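Side-chain contacts in oligogalacturonate lyase (Vibrio parahaemolyticus RIMD 2210633, PDB 3C5M), which probably cleaves oligogalacturonides, the breakdown products of pectin, by lyase chemistry and carries a manganese ion on a seven-bladed beta-propeller: residues Gly347-Gln350 against Ile351-His355; Val324-Thr327 against Lys328-Ser331. All coordinates share one frame; numbering follows the deposited sequence.

Contact 1: Gly347-Gln350 against Ile351-His355; sequences GDRQ and ITHPH. With MN (manganese (II) ion), chain D.
Three of the four protein ligands of the manganese site, Gln350, His353 and His355, come from this one loop of the beta-propeller, and His287 is the fourth. Gln350 OE1 stands 2.3 Å from manganese, His353 ND1 and His355 NE2 each 2.2 Å, and a water adds a further ligand. Gln350 leaves the backbone with CG anti to the carbonyl carbon and bends at chi2 (-65°), which carries the amide toward the two imidazoles. That amide is nearly coplanar with the His355 ring, whose edge OE1 meets, but is steeply turned, by 73°, against the ring of His353. OE1 lies 2.9 Å from His353 ND1, a closeness explained by the shared metal and not by a hydrogen bond. A type I turn runs from Gln350 to His353, with His353 N donating to Gln350 O at 2.8 Å, and it brings Gln350 CA over the face of the His353 ring in a CH-pi contact, 4.1 Å from the centroid. Before the turn, Asp348 OD1 accepts from Gln350 N (3.0 Å) in an Asx turn and more weakly from Ile351 N, while Ile351 CD1 packs 3.4 Å from Asp348 CB. The loop runs between strands 334-337 and 357-358; Thr352 OG1 is hydrogen-bonded to Ser341 O, His355 N to Asp300 OD2 on strand 296-301, and Pro354 is joined to Thr368 of strand 364-369 by a backbone hydrogen bond.

Contact 2: Val324-Thr327 against Lys328-Ser331; sequences VLNT and KAKS
A tight beta-hairpin turn with a G1 bulge reverses the chain at the end of strand 321-326, where Lys330 and Ser331 both face Asn326. Asn326 and Ser331 form an antiparallel hydrogen-bonded pair: Asn326 N donates to Ser331 O at 2.8 Å, and Ser331 N returns a bond to Asn326 O at 3.2 Å. Lys330 takes the left-handed backbone conformation, with positive phi (50°), that lets the bulge form, and its N also makes a weak bond to Thr327 O, closing the turn from Thr327 to Lys330. The side chain of Asn326 adds a bond to the turn. With CG anti to the backbone N (chi1 -171°), its amide leans over the turn and OD1 accepts from Ala329 N at 3.0 Å. The donor comes from above the carbonyl plane, 46° out of it, and the Ala329 methyl lies alongside, CB being 3.4 Å from the same OD1. Beside the paired backbones, Ser331 OG lies 3.6 Å from Asn326 CB. The hairpin joins strands 321-326 and 334-337 of one four-stranded propeller blade. Thr327 OG1 is hydrogen-bonded to Gly294 O in the turn between strands 285-290 and 296-301, and Leu325 packs on Met280 of strand 276-281 and Ile266 of strand 264-269, in the adjoining blade.

Following the chain from the N terminus, contact 2 comes first, closing the short hairpin that carries strand 321-326 into strand 334-337, the last strand of its sheet. The chain then leaves that strand for the long loop holding contact 1, which closes just a tight turn within it, and from there enters strand 357-358 of the next sheet, which is completed by strands from near both chain termini. The two contacts lie in series, neither enclosing nor crossing the other, with centres about 27 Å apart and nearest atoms about 11 Å apart. Contact 2 thus joins strands within one blade, whereas contact 1 belongs to the connection between two blades and lies nearer the centre of the chain.

Contact 1: Gly347-Gln350 against Ile351-His355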
ATOM      1  N   GLY A 347      -2.620  -8.916  17.100  1.00 63.65           N
ATOM      2  CA  GLY A 347      -1.316  -8.355  16.804  1.00 63.65           C
ATOM      3  C   GLY A 347      -1.233  -7.704  15.442  1.00 63.87           C
ATOM      4  O   GLY A 347      -0.273  -6.990  15.170  1.00 67.08           O
ATOM      5  N   ASP A 348      -2.221  -7.948  14.584  1.00 62.81           N
ATOM      6  CA  ASP A 348      -2.233  -7.353  13.243  1.00 56.24           C
ATOM      7  C   ASP A 348      -2.802  -5.947  13.339  1.00 52.19           C
ATOM      8  O   ASP A 348      -3.974  -5.774  13.638  1.00 54.21           O
ATOM      9  CB  ASP A 348      -3.112  -8.165  12.298  1.00 58.38           C
ATOM     10  CG  ASP A 348      -2.887  -7.803  10.853  1.00 67.36           C
ATOM     11  OD1 ASP A 348      -2.489  -6.640  10.596  1.00 82.59           O
ATOM     12  OD2 ASP A 348      -3.110  -8.670   9.974  1.00 70.77           O
ATOM     13  N   ARG A 349      -1.984  -4.946  13.065  1.00 49.57           N
ATOM     14  CA  ARG A 349      -2.442  -3.573  13.160  1.00 53.85           C
ATOM     15  C   ARG A 349      -2.980  -3.013  11.852  1.00 50.63           C
ATOM     16  O   ARG A 349      -3.686  -2.005  11.852  1.00 54.54           O
ATOM     17  CB  ARG A 349      -1.304  -2.682  13.669  1.00 51.39           C
ATOM     18  CG  ARG A 349      -1.671  -1.219  13.789  1.00 50.56           C
ATOM     19  CD  ARG A 349      -0.506  -0.381  14.285  1.00 55.13           C
ATOM     20  NE  ARG A 349      -0.805   0.291  15.545  1.00 61.64           N
ATOM     21  CZ  ARG A 349      -0.716  -0.279  16.742  1.00 70.90           C
ATOM     22  NH1 ARG A 349      -0.328  -1.541  16.851  1.00 79.53           N
ATOM     23  NH2 ARG A 349      -1.026   0.409  17.832  1.00 70.86           N
ATOM     24  N   GLN A 350      -2.668  -3.669  10.743  1.00 45.50           N
ATOM     25  CA  GLN A 350      -3.102  -3.174   9.445  1.00 47.01           C
ATOM     26  C   GLN A 350      -4.481  -3.607   8.946  1.00 47.45           C
ATOM     27  O   GLN A 350      -5.116  -2.858   8.212  1.00 50.15           O
ATOM     28  CB  GLN A 350      -2.054  -3.507   8.364  1.00 48.11           C
ATOM     29  CG  GLN A 350      -0.690  -2.801   8.497  1.00 41.37           C
ATOM     30  CD  GLN A 350      -0.744  -1.275   8.322  1.00 53.57           C
ATOM     31  OE1 GLN A 350      -1.274  -0.756   7.335  1.00 47.04           O
ATOM     32  NE2 GLN A 350      -0.173  -0.555   9.285  1.00 58.76           N
ATOM     33  N   ILE A 351      -4.963  -4.792   9.317  1.00 49.28           N
ATOM     34  CA  ILE A 351      -6.280  -5.233   8.816  1.00 51.83           C
ATOM     35  C   ILE A 351      -7.364  -4.207   9.023  1.00 50.06           C
ATOM     36  O   ILE A 351      -8.288  -4.076   8.218  1.00 52.13           O
ATOM     37  CB  ILE A 351      -6.782  -6.502   9.504  1.00 49.64           C
ATOM     38  CG1 ILE A 351      -6.108  -6.641  10.862  1.00 52.27           C
ATOM     39  CG2 ILE A 351      -6.568  -7.708   8.612  1.00 51.04           C
ATOM     40  CD1 ILE A 351      -6.375  -7.973  11.490  1.00 70.30           C
ATOM     41  N   THR A 352      -7.220  -3.472  10.112  1.00 46.05           N
ATOM     42  CA  THR A 352      -8.193  -2.481  10.509  1.00 40.58           C
ATOM     43  C   THR A 352      -8.066  -1.158   9.742  1.00 37.50           C
ATOM     44  O   THR A 352      -8.967  -0.326   9.784  1.00 36.41           O
ATOM     45  CB  THR A 352      -8.097  -2.293  12.047  1.00 29.12           C
ATOM     46  OG1 THR A 352      -9.033  -1.308  12.470  1.00 41.84           O
ATOM     47  CG2 THR A 352      -6.680  -1.879  12.456  1.00 38.94           C
ATOM     48  N   HIS A 353      -6.967  -0.973   9.018  1.00 39.66           N
ATOM     49  CA  HIS A 353      -6.779   0.254   8.245  1.00 35.25           C
ATOM     50  C   HIS A 353      -7.664   0.308   6.995  1.00 33.62           C
ATOM     51  O   HIS A 353      -7.784  -0.670   6.249  1.00 36.32           O
ATOM     52  CB  HIS A 353      -5.310   0.406   7.819  1.00 38.64           C
ATOM     53  CG  HIS A 353      -4.368   0.683   8.953  1.00 34.28           C
ATOM     54  ND1 HIS A 353      -3.067   1.098   8.753  1.00 38.31           N
ATOM     55  CD2 HIS A 353      -4.535   0.602  10.292  1.00 27.61           C
ATOM     56  CE1 HIS A 353      -2.475   1.263   9.923  1.00 32.64           C
ATOM     57  NE2 HIS A 353      -3.343   0.968  10.873  1.00 38.91           N
ATOM     58  N   PRO A 354      -8.302   1.456   6.755  1.00 29.84           N
ATOM     59  CA  PRO A 354      -9.165   1.610   5.581  1.00 38.77           C
ATOM     60  C   PRO A 354      -8.395   1.444   4.267  1.00 36.39           C
ATOM     61  O   PRO A 354      -8.876   0.783   3.346  1.00 42.82           O
ATOM     62  CB  PRO A 354      -9.724   3.022   5.743  1.00 35.66           C
ATOM     63  CG  PRO A 354      -9.739   3.205   7.250  1.00 18.73           C
ATOM     64  CD  PRO A 354      -8.417   2.620   7.650  1.00 27.18           C
ATOM     65  N   HIS A 355      -7.201   2.038   4.196  1.00 34.98           N
ATOM     66  CA  HIS A 355      -6.350   1.979   2.994  1.00 30.51           C
ATOM     67  C   HIS A 355      -7.142   2.316   1.737  1.00 26.44           C
ATOM     68  O   HIS A 355      -7.183   1.543   0.778  1.00 27.96           O
ATOM     69  CB  HIS A 355      -5.719   0.586   2.859  1.00 20.23           C
ATOM     70  CG  HIS A 355      -4.712   0.289   3.921  1.00 15.87           C
ATOM     71  ND1 HIS A 355      -4.407  -0.993   4.318  1.00 26.96           N
ATOM     72  CD2 HIS A 355      -3.962   1.113   4.690  1.00 23.90           C
ATOM     73  CE1 HIS A 355      -3.514  -0.945   5.292  1.00 31.65           C
ATOM     74  NE2 HIS A 355      -3.229   0.322   5.535  1.00 26.93           N
TER
HETATM   75 MN    MN D 401      -1.921   1.394   6.884  1.00 30.99          MN
HETATM   76  O   HOH W   1      -0.225   2.162   8.164  1.00  6.75           O

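Contact 2: Val324-Thr327 against Lys328-Ser331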
ATOM      1  N   VAL A 324     -11.902  13.023  -0.254  1.00 39.17           N
ATOM      2  CA  VAL A 324     -11.590  12.992  -1.672  1.00 38.40           C
ATOM      3  C   VAL A 324     -11.088  14.383  -2.059  1.00 43.84           C
ATOM      4  O   VAL A 324     -11.867  15.308  -2.308  1.00 49.60           O
ATOM      5  CB  VAL A 324     -12.810  12.603  -2.518  1.00 37.28           C
ATOM      6  CG1 VAL A 324     -12.492  12.765  -3.980  1.00 27.64           C
ATOM      7  CG2 VAL A 324     -13.190  11.164  -2.240  1.00 35.56           C
ATOM      8  N   LEU A 325      -9.767  14.525  -2.075  1.00 44.13           N
ATOM      9  CA  LEU A 325      -9.132  15.780  -2.420  1.00 41.28           C
ATOM     10  C   LEU A 325      -9.108  15.996  -3.926  1.00 42.32           C
ATOM     11  O   LEU A 325      -8.962  15.059  -4.706  1.00 40.22           O
ATOM     12  CB  LEU A 325      -7.702  15.823  -1.874  1.00 33.70           C
ATOM     13  CG  LEU A 325      -7.520  15.757  -0.352  1.00 38.86           C
ATOM     14  CD1 LEU A 325      -7.933  14.389   0.149  1.00 23.49           C
ATOM     15  CD2 LEU A 325      -6.062  16.030   0.017  1.00 36.97           C
ATOM     16  N   ASN A 326      -9.263  17.250  -4.320  1.00 46.46           N
ATOM     17  CA  ASN A 326      -9.243  17.637  -5.713  1.00 41.95           C
ATOM     18  C   ASN A 326      -7.950  18.432  -5.939  1.00 41.61           C
ATOM     19  O   ASN A 326      -7.890  19.613  -5.621  1.00 42.00           O
ATOM     20  CB  ASN A 326     -10.447  18.514  -6.005  1.00 42.12           C
ATOM     21  CG  ASN A 326     -10.616  18.785  -7.470  1.00 49.03           C
ATOM     22  OD1 ASN A 326      -9.683  19.226  -8.144  1.00 49.03           O
ATOM     23  ND2 ASN A 326     -11.816  18.529  -7.982  1.00 55.81           N
ATOM     24  N   THR A 327      -6.922  17.776  -6.477  1.00 42.70           N
ATOM     25  CA  THR A 327      -5.619  18.399  -6.733  1.00 51.23           C
ATOM     26  C   THR A 327      -5.688  19.774  -7.399  1.00 56.18           C
ATOM     27  O   THR A 327      -5.173  20.753  -6.860  1.00 53.75           O
ATOM     28  CB  THR A 327      -4.721  17.472  -7.604  1.00 56.03           C
ATOM     29  OG1 THR A 327      -4.391  16.297  -6.856  1.00 61.62           O
ATOM     30  CG2 THR A 327      -3.433  18.174  -8.018  1.00 55.74           C
ATOM     31  N   LYS A 328      -6.317  19.839  -8.570  1.00 57.13           N
ATOM     32  CA  LYS A 328      -6.445  21.083  -9.315  1.00 59.91           C
ATOM     33  C   LYS A 328      -7.164  22.160  -8.505  1.00 60.49           C
ATOM     34  O   LYS A 328      -6.590  23.210  -8.214  1.00 63.65           O
ATOM     35  CB  LYS A 328      -7.191  20.827 -10.627  1.00 71.79           C
ATOM     36  CG  LYS A 328      -6.535  21.463 -11.856  1.00 81.19           C
ATOM     37  CD  LYS A 328      -6.539  22.996 -11.792  1.00 81.55           C
ATOM     38  CE  LYS A 328      -5.575  23.608 -12.807  1.00 73.35           C
ATOM     39  NZ  LYS A 328      -5.781  23.104 -14.191  1.00 64.41           N
ATOM     40  N   ALA A 329      -8.416  21.902  -8.136  1.00 59.89           N
ATOM     41  CA  ALA A 329      -9.205  22.855  -7.353  1.00 57.38           C
ATOM     42  C   ALA A 329      -8.622  23.070  -5.955  1.00 57.87           C
ATOM     43  O   ALA A 329      -9.039  23.971  -5.225  1.00 56.88           O
ATOM     44  CB  ALA A 329     -10.652  22.374  -7.244  1.00 49.08           C
ATOM     45  N   LYS A 330      -7.651  22.237  -5.591  1.00 59.08           N
ATOM     46  CA  LYS A 330      -7.007  22.318  -4.286  1.00 54.96           C
ATOM     47  C   LYS A 330      -8.083  22.372  -3.211  1.00 56.17           C
ATOM     48  O   LYS A 330      -8.190  23.344  -2.477  1.00 62.61           O
ATOM     49  CB  LYS A 330      -6.105  23.561  -4.214  1.00 52.21           C
ATOM     50  CG  LYS A 330      -5.048  23.610  -5.324  1.00 67.40           C
ATOM     51  CD  LYS A 330      -4.129  24.833  -5.237  1.00 62.09           C
ATOM     52  CE  LYS A 330      -3.247  24.800  -4.003  1.00 56.45           C
ATOM     53  NZ  LYS A 330      -2.220  25.877  -4.037  1.00 57.56           N
ATOM     54  N   SER A 331      -8.877  21.313  -3.117  1.00 56.58           N
ATOM     55  CA  SER A 331      -9.953  21.267  -2.142  1.00 56.61           C
ATOM     56  C   SER A 331     -10.274  19.852  -1.684  1.00 53.40           C
ATOM     57  O   SER A 331     -10.484  18.964  -2.499  1.00 54.61           O
ATOM     58  CB  SER A 331     -11.206  21.880  -2.748  1.00 62.31           C
ATOM     59  OG  SER A 331     -11.571  21.174  -3.918  1.00 59.65           O
TER